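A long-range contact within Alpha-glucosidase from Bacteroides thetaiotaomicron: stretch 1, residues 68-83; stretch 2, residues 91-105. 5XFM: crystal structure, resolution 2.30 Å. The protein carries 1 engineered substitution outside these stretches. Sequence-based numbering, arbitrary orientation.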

# COMPACT_ATOMS: atom_id res chain seq x y z
N LEU A 68 -4.68 -5.17 -34.93
CA LEU A 68 -5.88 -5.83 -34.45
C LEU A 68 -7.13 -5.24 -35.07
O LEU A 68 -7.12 -4.10 -35.55
CB LEU A 68 -5.98 -5.76 -32.92
CG LEU A 68 -5.19 -6.74 -32.02
CD1 LEU A 68 -3.84 -7.14 -32.58
CD2 LEU A 68 -5.03 -6.14 -30.61
N LYS A 69 -8.20 -6.02 -35.08
CA LYS A 69 -9.51 -5.52 -35.48
C LYS A 69 -10.40 -5.48 -34.26
O LYS A 69 -10.31 -6.36 -33.40
CB LYS A 69 -10.14 -6.40 -36.56
CG LYS A 69 -9.25 -6.73 -37.74
CD LYS A 69 -9.88 -7.81 -38.61
CE LYS A 69 -9.06 -8.07 -39.86
NZ LYS A 69 -9.09 -6.90 -40.79
N LEU A 70 -11.22 -4.44 -34.17
CA LEU A 70 -12.27 -4.38 -33.17
C LEU A 70 -13.53 -4.93 -33.83
O LEU A 70 -14.21 -4.22 -34.57
CB LEU A 70 -12.49 -2.95 -32.68
CG LEU A 70 -13.56 -2.70 -31.62
CD1 LEU A 70 -13.16 -3.33 -30.30
CD2 LEU A 70 -13.82 -1.21 -31.45
N THR A 71 -13.83 -6.19 -33.56
CA THR A 71 -14.95 -6.88 -34.21
C THR A 71 -16.31 -6.46 -33.66
O THR A 71 -17.33 -6.58 -34.34
CB THR A 71 -14.80 -8.41 -34.09
OG1 THR A 71 -14.65 -8.76 -32.71
CG2 THR A 71 -13.57 -8.88 -34.84
N GLY A 72 -16.33 -6.01 -32.41
CA GLY A 72 -17.56 -5.55 -31.80
C GLY A 72 -17.34 -5.11 -30.37
O GLY A 72 -16.29 -5.36 -29.79
N HIS A 73 -18.34 -4.46 -29.79
CA HIS A 73 -18.23 -4.01 -28.42
C HIS A 73 -19.58 -3.97 -27.71
O HIS A 73 -20.64 -3.95 -28.34
CB HIS A 73 -17.56 -2.64 -28.36
CG HIS A 73 -18.38 -1.53 -28.94
ND1 HIS A 73 -19.23 -0.76 -28.17
CD2 HIS A 73 -18.48 -1.05 -30.20
CE1 HIS A 73 -19.82 0.14 -28.94
NE2 HIS A 73 -19.38 -0.01 -30.18
N SER A 74 -19.53 -3.96 -26.38
CA SER A 74 -20.73 -3.90 -25.56
C SER A 74 -20.53 -2.94 -24.40
O SER A 74 -19.42 -2.66 -24.00
CB SER A 74 -21.10 -5.30 -25.06
OG SER A 74 -20.13 -5.78 -24.14
N VAL A 75 -21.63 -2.42 -23.87
CA VAL A 75 -21.58 -1.48 -22.76
C VAL A 75 -22.52 -1.89 -21.61
O VAL A 75 -23.59 -2.44 -21.85
CB VAL A 75 -21.92 -0.05 -23.23
CG1 VAL A 75 -23.33 -0.00 -23.81
CG2 VAL A 75 -21.75 0.96 -22.09
N ASP A 76 -22.09 -1.68 -20.38
CA ASP A 76 -22.97 -1.95 -19.25
C ASP A 76 -22.78 -0.94 -18.13
O ASP A 76 -21.79 -0.23 -18.07
CB ASP A 76 -22.72 -3.36 -18.71
CG ASP A 76 -23.88 -3.88 -17.88
OD1 ASP A 76 -24.90 -3.16 -17.75
OD2 ASP A 76 -23.79 -5.01 -17.35
N LYS A 77 -23.77 -0.86 -17.25
CA LYS A 77 -23.72 0.06 -16.12
C LYS A 77 -23.53 -0.76 -14.86
O LYS A 77 -24.28 -1.70 -14.59
CB LYS A 77 -25.00 0.90 -16.06
CG LYS A 77 -25.00 2.09 -17.01
CD LYS A 77 -26.13 3.06 -16.70
CE LYS A 77 -27.48 2.42 -17.01
NZ LYS A 77 -28.62 3.04 -16.29
N ILE A 78 -22.53 -0.40 -14.07
CA ILE A 78 -22.33 -1.05 -12.78
C ILE A 78 -22.73 -0.10 -11.65
O ILE A 78 -22.29 1.05 -11.61
CB ILE A 78 -20.88 -1.51 -12.61
CG1 ILE A 78 -20.50 -2.44 -13.77
CG2 ILE A 78 -20.69 -2.19 -11.27
CD1 ILE A 78 -19.06 -2.83 -13.79
N ASP A 79 -23.57 -0.61 -10.76
CA ASP A 79 -24.05 0.17 -9.63
C ASP A 79 -24.28 -0.77 -8.45
O ASP A 79 -25.33 -1.40 -8.35
CB ASP A 79 -25.33 0.92 -9.99
CG ASP A 79 -25.72 1.95 -8.95
OD1 ASP A 79 -25.46 1.73 -7.75
OD2 ASP A 79 -26.29 2.99 -9.34
N THR A 80 -23.30 -0.84 -7.55
CA THR A 80 -23.36 -1.78 -6.45
C THR A 80 -22.85 -1.14 -5.17
O THR A 80 -22.23 -0.09 -5.20
CB THR A 80 -22.52 -3.05 -6.75
OG1 THR A 80 -21.24 -2.67 -7.26
CG2 THR A 80 -23.21 -3.93 -7.77
N VAL A 81 -23.13 -1.78 -4.04
CA VAL A 81 -22.63 -1.33 -2.75
C VAL A 81 -21.85 -2.47 -2.12
O VAL A 81 -22.29 -3.62 -2.16
CB VAL A 81 -23.78 -0.88 -1.80
CG1 VAL A 81 -23.24 -0.52 -0.42
CG2 VAL A 81 -24.53 0.28 -2.41
N TYR A 82 -20.69 -2.17 -1.56
CA TYR A 82 -19.95 -3.19 -0.85
C TYR A 82 -19.33 -2.67 0.45
O TYR A 82 -19.05 -1.48 0.59
CB TYR A 82 -18.87 -3.82 -1.75
CG TYR A 82 -17.68 -2.95 -2.12
CD1 TYR A 82 -16.58 -2.84 -1.27
CD2 TYR A 82 -17.63 -2.29 -3.34
CE1 TYR A 82 -15.48 -2.07 -1.61
CE2 TYR A 82 -16.53 -1.52 -3.69
CZ TYR A 82 -15.46 -1.41 -2.83
OH TYR A 82 -14.36 -0.65 -3.18
N GLN A 83 -19.17 -3.58 1.41
CA GLN A 83 -18.53 -3.24 2.67
C GLN A 83 -17.12 -3.81 2.69
O GLN A 83 -16.89 -4.93 2.22
CB GLN A 83 -19.34 -3.75 3.87
CG GLN A 83 -20.77 -3.21 4.00
CD GLN A 83 -21.70 -3.71 2.91
OE1 GLN A 83 -21.81 -4.91 2.68
NE2 GLN A 83 -22.39 -2.78 2.25
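Stretch 2, residues 91-105: NVHYRANELTCHLEN

Stretch 2 runs back along stretch 1 as its antiparallel neighbour in a β-sheet. Residues 91-104 are extended throughout, and 69-83 likewise except at T71; the two strand axes approach to 4.6 Å with 137° between their N-to-C directions, short of the 180° of exactly antiparallel axes. N91 lies across from Q83 and E104 across from K69, and together the stretches bury 1552 Å².

The register is set by backbone pairs. Between I78 and A96 the bonds are reciprocal, I78 N to A96 O and A96 N to I78 O, both 2.9 Å; D76 with E98 and S74 with T100 repeat the pattern. The count slips by one at T71, where phi/psi of -76/-26 leaves the extended region: L70 faces L103, but the next pair of that kind is H73 with C101, two residues on in stretch 2 and three in stretch 1. T71 turns its CB toward stretch 2 and gives H102 O two bonds, from T71 N at 2.8 Å and from T71 OG1 at 3.0 Å, while H102 N reaches G72 O at 2.9 Å. The extra residue is thus absorbed without leaving the carbonyl of H102 unpaired.

I78 has the largest area covered by the other stretch, 108 Å². Its direct partner A96 is small, and the I78 side chain makes its closest contacts with the diagonal neighbours on the same face: I78 CG2 meets Y94 CE2 at 3.8 Å, and I78 CD1 lies 4.0 Å from E98 OE1. E98, next in covered area, stands on that face with an extended chain, chi1 and chi2 both t, and its OE2 comes within 4.0 Å of D76 CB. The lesson of this contact is that I78, opposite an alanine, is covered by Y94 and E98, two positions to either side of A96 in sequence.

Y94, third in covered area, carries the same face towards Y82. Its CB sits at the edge of the Y82 ring, 4.3 Å from Y82 CE2, while V92 covers one face of that ring, V92 CB lying 3.7 Å from the centroid and 3.5 Å from Y82 CZ. With chi1 at p, Y82 brings its ring over its direct partner. At this pair the backbone stays bonded both ways, Y82 N to V92 O and V92 N to Y82 O, each 2.9 Å.

The other face is more polar around D79. H93 NE2 donates to D79 OD1 at 2.7 Å, a diagonal bond, whereas the direct partner R95 keeps its NE 4.4 Å from D79 OD2, too far for a salt bridge, and uses its NH1 on N97 OD1, 3.0 Å away.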

# COMPACT_ATOMS: atom_id res chain seq x y z
N ASN A 91 -17.59 1.77 3.69
CA ASN A 91 -18.72 1.51 2.79
C ASN A 91 -18.54 2.19 1.45
O ASN A 91 -18.30 3.39 1.38
CB ASN A 91 -20.04 1.95 3.43
CG ASN A 91 -20.52 1.00 4.50
OD1 ASN A 91 -21.19 0.01 4.22
ND2 ASN A 91 -20.15 1.28 5.75
N VAL A 92 -18.64 1.41 0.37
CA VAL A 92 -18.47 1.97 -0.96
C VAL A 92 -19.70 1.79 -1.85
O VAL A 92 -20.24 0.69 -1.99
CB VAL A 92 -17.24 1.37 -1.66
CG1 VAL A 92 -17.12 1.90 -3.09
CG2 VAL A 92 -15.98 1.65 -0.86
N HIS A 93 -20.14 2.91 -2.43
CA HIS A 93 -21.14 2.90 -3.49
C HIS A 93 -20.42 3.01 -4.83
O HIS A 93 -20.08 4.10 -5.28
CB HIS A 93 -22.14 4.04 -3.32
CG HIS A 93 -23.23 4.05 -4.35
ND1 HIS A 93 -23.97 5.17 -4.65
CD2 HIS A 93 -23.72 3.06 -5.14
CE1 HIS A 93 -24.86 4.88 -5.58
NE2 HIS A 93 -24.73 3.60 -5.89
N TYR A 94 -20.18 1.87 -5.46
CA TYR A 94 -19.44 1.80 -6.71
C TYR A 94 -20.36 1.97 -7.93
O TYR A 94 -21.28 1.18 -8.16
CB TYR A 94 -18.68 0.47 -6.77
CG TYR A 94 -17.89 0.26 -8.03
CD1 TYR A 94 -17.01 1.24 -8.50
CD2 TYR A 94 -18.00 -0.92 -8.75
CE1 TYR A 94 -16.28 1.04 -9.66
CE2 TYR A 94 -17.27 -1.13 -9.91
CZ TYR A 94 -16.42 -0.14 -10.36
OH TYR A 94 -15.70 -0.36 -11.51
N ARG A 95 -20.07 3.00 -8.71
CA ARG A 95 -20.84 3.39 -9.88
C ARG A 95 -19.88 3.63 -11.04
O ARG A 95 -19.05 4.53 -10.98
CB ARG A 95 -21.66 4.65 -9.58
CG ARG A 95 -22.43 5.26 -10.74
CD ARG A 95 -23.40 4.32 -11.43
NE ARG A 95 -24.06 4.98 -12.56
CZ ARG A 95 -23.66 4.89 -13.83
NH1 ARG A 95 -22.61 4.14 -14.14
NH2 ARG A 95 -24.31 5.54 -14.78
N ALA A 96 -20.00 2.81 -12.08
CA ALA A 96 -19.07 2.91 -13.21
C ALA A 96 -19.71 2.49 -14.52
O ALA A 96 -20.74 1.80 -14.53
CB ALA A 96 -17.84 2.08 -12.95
N ASN A 97 -19.11 2.90 -15.63
CA ASN A 97 -19.54 2.41 -16.93
C ASN A 97 -18.51 1.45 -17.51
O ASN A 97 -17.31 1.72 -17.47
CB ASN A 97 -19.80 3.57 -17.90
CG ASN A 97 -21.04 4.36 -17.53
OD1 ASN A 97 -22.03 3.81 -17.05
ND2 ASN A 97 -20.99 5.67 -17.74
N GLU A 98 -18.99 0.33 -18.03
CA GLU A 98 -18.14 -0.74 -18.51
C GLU A 98 -18.18 -0.89 -20.03
O GLU A 98 -19.25 -1.08 -20.62
CB GLU A 98 -18.53 -2.06 -17.86
CG GLU A 98 -17.60 -3.20 -18.21
CD GLU A 98 -18.12 -4.54 -17.71
OE1 GLU A 98 -17.55 -5.07 -16.74
OE2 GLU A 98 -19.12 -5.04 -18.28
N LEU A 99 -17.01 -0.80 -20.65
CA LEU A 99 -16.86 -1.02 -22.08
C LEU A 99 -16.15 -2.34 -22.34
O LEU A 99 -15.03 -2.53 -21.89
CB LEU A 99 -16.08 0.12 -22.72
CG LEU A 99 -15.71 -0.10 -24.19
CD1 LEU A 99 -16.96 -0.21 -25.05
CD2 LEU A 99 -14.79 1.01 -24.69
N THR A 100 -16.79 -3.25 -23.05
CA THR A 100 -16.15 -4.50 -23.44
C THR A 100 -15.82 -4.46 -24.92
O THR A 100 -16.69 -4.31 -25.76
CB THR A 100 -17.02 -5.73 -23.14
OG1 THR A 100 -17.36 -5.76 -21.75
CG2 THR A 100 -16.27 -7.01 -23.50
N CYS A 101 -14.53 -4.57 -25.23
CA CYS A 101 -14.05 -4.57 -26.60
C CYS A 101 -13.61 -5.97 -27.03
O CYS A 101 -12.85 -6.65 -26.33
CB CYS A 101 -12.89 -3.58 -26.75
SG CYS A 101 -13.37 -1.87 -26.44
N HIS A 102 -14.09 -6.39 -28.20
CA HIS A 102 -13.71 -7.68 -28.76
C HIS A 102 -12.73 -7.50 -29.90
O HIS A 102 -13.07 -6.95 -30.95
CB HIS A 102 -14.95 -8.45 -29.23
CG HIS A 102 -15.89 -8.80 -28.12
ND1 HIS A 102 -16.89 -7.96 -27.68
CD2 HIS A 102 -15.99 -9.92 -27.36
CE1 HIS A 102 -17.56 -8.54 -26.70
NE2 HIS A 102 -17.03 -9.73 -26.49
N LEU A 103 -11.50 -7.96 -29.68
CA LEU A 103 -10.41 -7.78 -30.63
C LEU A 103 -10.04 -9.09 -31.31
O LEU A 103 -10.22 -10.17 -30.75
CB LEU A 103 -9.17 -7.21 -29.94
CG LEU A 103 -9.32 -5.94 -29.11
CD1 LEU A 103 -7.98 -5.58 -28.47
CD2 LEU A 103 -9.81 -4.81 -29.98
N GLU A 104 -9.49 -8.97 -32.51
CA GLU A 104 -9.04 -10.11 -33.29
C GLU A 104 -7.73 -9.77 -33.99
O GLU A 104 -7.57 -8.66 -34.49
CB GLU A 104 -10.12 -10.50 -34.30
CG GLU A 104 -10.12 -11.95 -34.73
CD GLU A 104 -11.34 -12.31 -35.55
OE1 GLU A 104 -12.47 -12.29 -35.00
OE2 GLU A 104 -11.19 -12.62 -36.75
N ASN A 105 -6.78 -10.71 -34.01
CA ASN A 105 -5.56 -10.50 -34.79
C ASN A 105 -5.73 -11.04 -36.20
O ASN A 105 -6.77 -11.59 -36.54
CB ASN A 105 -4.33 -11.13 -34.12
CG ASN A 105 -4.41 -12.65 -34.01
OD1 ASN A 105 -5.33 -13.30 -34.53
ND2 ASN A 105 -3.43 -13.23 -33.34